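Side-chain contact in pumilio homology domain family member 4 (Saccharomyces cerevisiae, PDB 3BWT), which binds mRNA through its Pumilio homology domain, a curved array of eight helical repeats that recognises single-stranded RNA: residues A[105-110]-A[114-119]. Numbering follows the deposited sequence.
Sequences ECIKTD and QIVVDS
The turn between helix 96-106 and helix 110-120 in the Pumilio homology domain brings Ile107 within loose van der Waals reach of Val116. Helix 96-106 ends just before Ile107, the first residue to leave helical backbone angles, and the chain bends through Lys108 and Thr109 into helix 110-120. The polar link is an i to i+4 backbone bond: Gln114 N donates to Asp110 O at 2.9 Å, with an N-H...O angle of 154°. The Gln114 side chain lies alongside the same carbonyl, CB and CG each 3.6 Å from Asp110 O. With CG beside its own backbone N (chi1 -84°), the aliphatic stem stays close to the acceptor before bending at chi2.

Across the inside of the turn the touch is apolar and light. Ile107 and Val116 both direct CB at the opposite segment, yet their CA atoms stand 9.6 Å apart, and the two side chains span the gap between them. The CG1-CD1 arm of Ile107 is extended (chi2 -174°), bringing CD1 to 4.4 Å from Val116 CG2, branch end to branch end.

In the Pumilio domain such helical repeats stack side by side into a curved, RNA-binding solenoid, and this turn lies within the third repeat, with helix 110-120 running on across its boundary with the fourth. Neighbouring elements close around the pair: Val116, which is buried, also packs on Phe87 of helix 87-92, while Ile107 rests on Leu144. Thr109 occupies the N-cap position of helix 110-120, and its OG1 is hydrogen-bonded to Glu112, whose carboxylate also accepts from Lys108 N. Further along the helix, Ser119 OG turns back on Ile115 O, donating a 3.0 Å hydrogen bond to this backbone carbonyl one turn earlier.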
loop_
_atom_site.group_PDB
_atom_site.type_symbol
_atom_site.label_atom_id
_atom_site.label_comp_id
_atom_site.label_asym_id
_atom_site.label_seq_id
_atom_site.Cartn_x
_atom_site.Cartn_y
_atom_site.Cartn_z
ATOM N N GLU A 105 13.370 -5.590 -9.937
ATOM C CA GLU A 105 12.683 -6.723 -10.534
ATOM C C GLU A 105 13.634 -7.626 -11.292
ATOM O O GLU A 105 13.399 -8.832 -11.413
ATOM C CB GLU A 105 11.604 -6.237 -11.488
ATOM C CG GLU A 105 10.365 -5.773 -10.780
ATOM C CD GLU A 105 9.384 -5.120 -11.704
ATOM O OE1 GLU A 105 9.729 -4.937 -12.895
ATOM O OE2 GLU A 105 8.273 -4.786 -11.233
ATOM N N CYS A 106 14.709 -7.037 -11.808
ATOM C CA CYS A 106 15.607 -7.745 -12.712
ATOM C C CYS A 106 16.750 -8.495 -12.037
ATOM O O CYS A 106 17.332 -9.392 -12.635
ATOM C CB CYS A 106 16.185 -6.785 -13.747
ATOM S SG CYS A 106 15.068 -6.402 -15.078
ATOM N N ILE A 107 17.079 -8.132 -10.804
ATOM C CA ILE A 107 18.264 -8.702 -10.182
ATOM C C ILE A 107 18.092 -10.174 -9.859
ATOM O O ILE A 107 17.077 -10.596 -9.324
ATOM C CB ILE A 107 18.738 -7.912 -8.939
ATOM C CG1 ILE A 107 17.690 -7.957 -7.830
ATOM C CG2 ILE A 107 19.080 -6.480 -9.325
ATOM C CD1 ILE A 107 18.040 -7.077 -6.648
ATOM N N LYS A 108 19.109 -10.950 -10.204
ATOM C CA LYS A 108 19.085 -12.380 -9.992
ATOM C C LYS A 108 20.021 -12.786 -8.846
ATOM O O LYS A 108 19.662 -13.626 -8.024
ATOM C CB LYS A 108 19.427 -13.113 -11.303
ATOM C CG LYS A 108 18.362 -12.953 -12.409
ATOM C CD LYS A 108 18.772 -13.588 -13.753
ATOM C CE LYS A 108 19.859 -12.775 -14.467
ATOM N NZ LYS A 108 19.999 -13.050 -15.940
ATOM N N THR A 109 21.204 -12.176 -8.779
ATOM C CA THR A 109 22.225 -12.570 -7.796
ATOM C C THR A 109 21.956 -12.015 -6.402
ATOM O O THR A 109 21.103 -11.153 -6.218
ATOM C CB THR A 109 23.660 -12.121 -8.206
ATOM O OG1 THR A 109 23.778 -10.698 -8.074
ATOM C CG2 THR A 109 23.985 -12.526 -9.638
ATOM N N ASP A 110 22.707 -12.501 -5.423
ATOM C CA ASP A 110 22.536 -12.043 -4.053
ATOM C C ASP A 110 23.507 -10.910 -3.761
ATOM O O ASP A 110 23.306 -10.120 -2.840
ATOM C CB ASP A 110 22.733 -13.193 -3.068
ATOM C CG ASP A 110 21.582 -14.173 -3.095
ATOM O OD1 ASP A 110 20.534 -13.835 -3.692
ATOM O OD2 ASP A 110 21.719 -15.268 -2.498
ATOM N N GLN A 114 22.475 -7.418 -2.055
ATOM C CA GLN A 114 23.218 -6.791 -0.976
ATOM C C GLN A 114 23.582 -5.355 -1.319
ATOM O O GLN A 114 23.493 -4.475 -0.470
ATOM C CB GLN A 114 24.456 -7.606 -0.604
ATOM C CG GLN A 114 24.144 -8.724 0.369
ATOM C CD GLN A 114 23.141 -8.290 1.427
ATOM O OE1 GLN A 114 22.097 -8.925 1.599
ATOM N NE2 GLN A 114 23.446 -7.197 2.130
ATOM N N ILE A 115 23.969 -5.115 -2.567
ATOM C CA ILE A 115 24.235 -3.755 -3.027
ATOM C C ILE A 115 22.989 -2.866 -2.933
ATOM O O ILE A 115 23.081 -1.680 -2.604
ATOM C CB ILE A 115 24.795 -3.732 -4.470
ATOM C CG1 ILE A 115 26.230 -4.265 -4.496
ATOM C CG2 ILE A 115 24.740 -2.326 -5.053
ATOM C CD1 ILE A 115 26.809 -4.421 -5.894
ATOM N N VAL A 116 21.823 -3.439 -3.215
ATOM C CA VAL A 116 20.596 -2.669 -3.142
ATOM C C VAL A 116 20.209 -2.372 -1.697
ATOM O O VAL A 116 19.974 -1.220 -1.357
ATOM C CB VAL A 116 19.440 -3.329 -3.919
ATOM C CG1 VAL A 116 18.109 -2.715 -3.525
ATOM C CG2 VAL A 116 19.666 -3.181 -5.420
ATOM N N VAL A 117 20.157 -3.386 -0.836
ATOM C CA VAL A 117 19.823 -3.129 0.566
ATOM C C VAL A 117 20.838 -2.173 1.175
ATOM O O VAL A 117 20.465 -1.236 1.871
ATOM C CB VAL A 117 19.730 -4.416 1.431
ATOM C CG1 VAL A 117 19.015 -5.526 0.675
ATOM C CG2 VAL A 117 21.107 -4.883 1.857
ATOM N N ASP A 118 22.119 -2.395 0.900
ATOM C CA ASP A 118 23.157 -1.534 1.454
ATOM C C ASP A 118 22.903 -0.090 1.035
ATOM O O ASP A 118 23.127 0.835 1.814
ATOM C CB ASP A 118 24.550 -1.971 0.995
ATOM C CG ASP A 118 25.054 -3.212 1.718
ATOM O OD1 ASP A 118 24.290 -3.816 2.509
ATOM O OD2 ASP A 118 26.230 -3.583 1.483
ATOM N N SER A 119 22.421 0.090 -0.193
ATOM C CA SER A 119 22.260 1.418 -0.774
ATOM C C SER A 119 20.996 2.114 -0.315
ATOM O O SER A 119 20.961 3.337 -0.241
ATOM C CB SER A 119 22.253 1.348 -2.298
ATOM O OG SER A 119 23.565 1.279 -2.814
#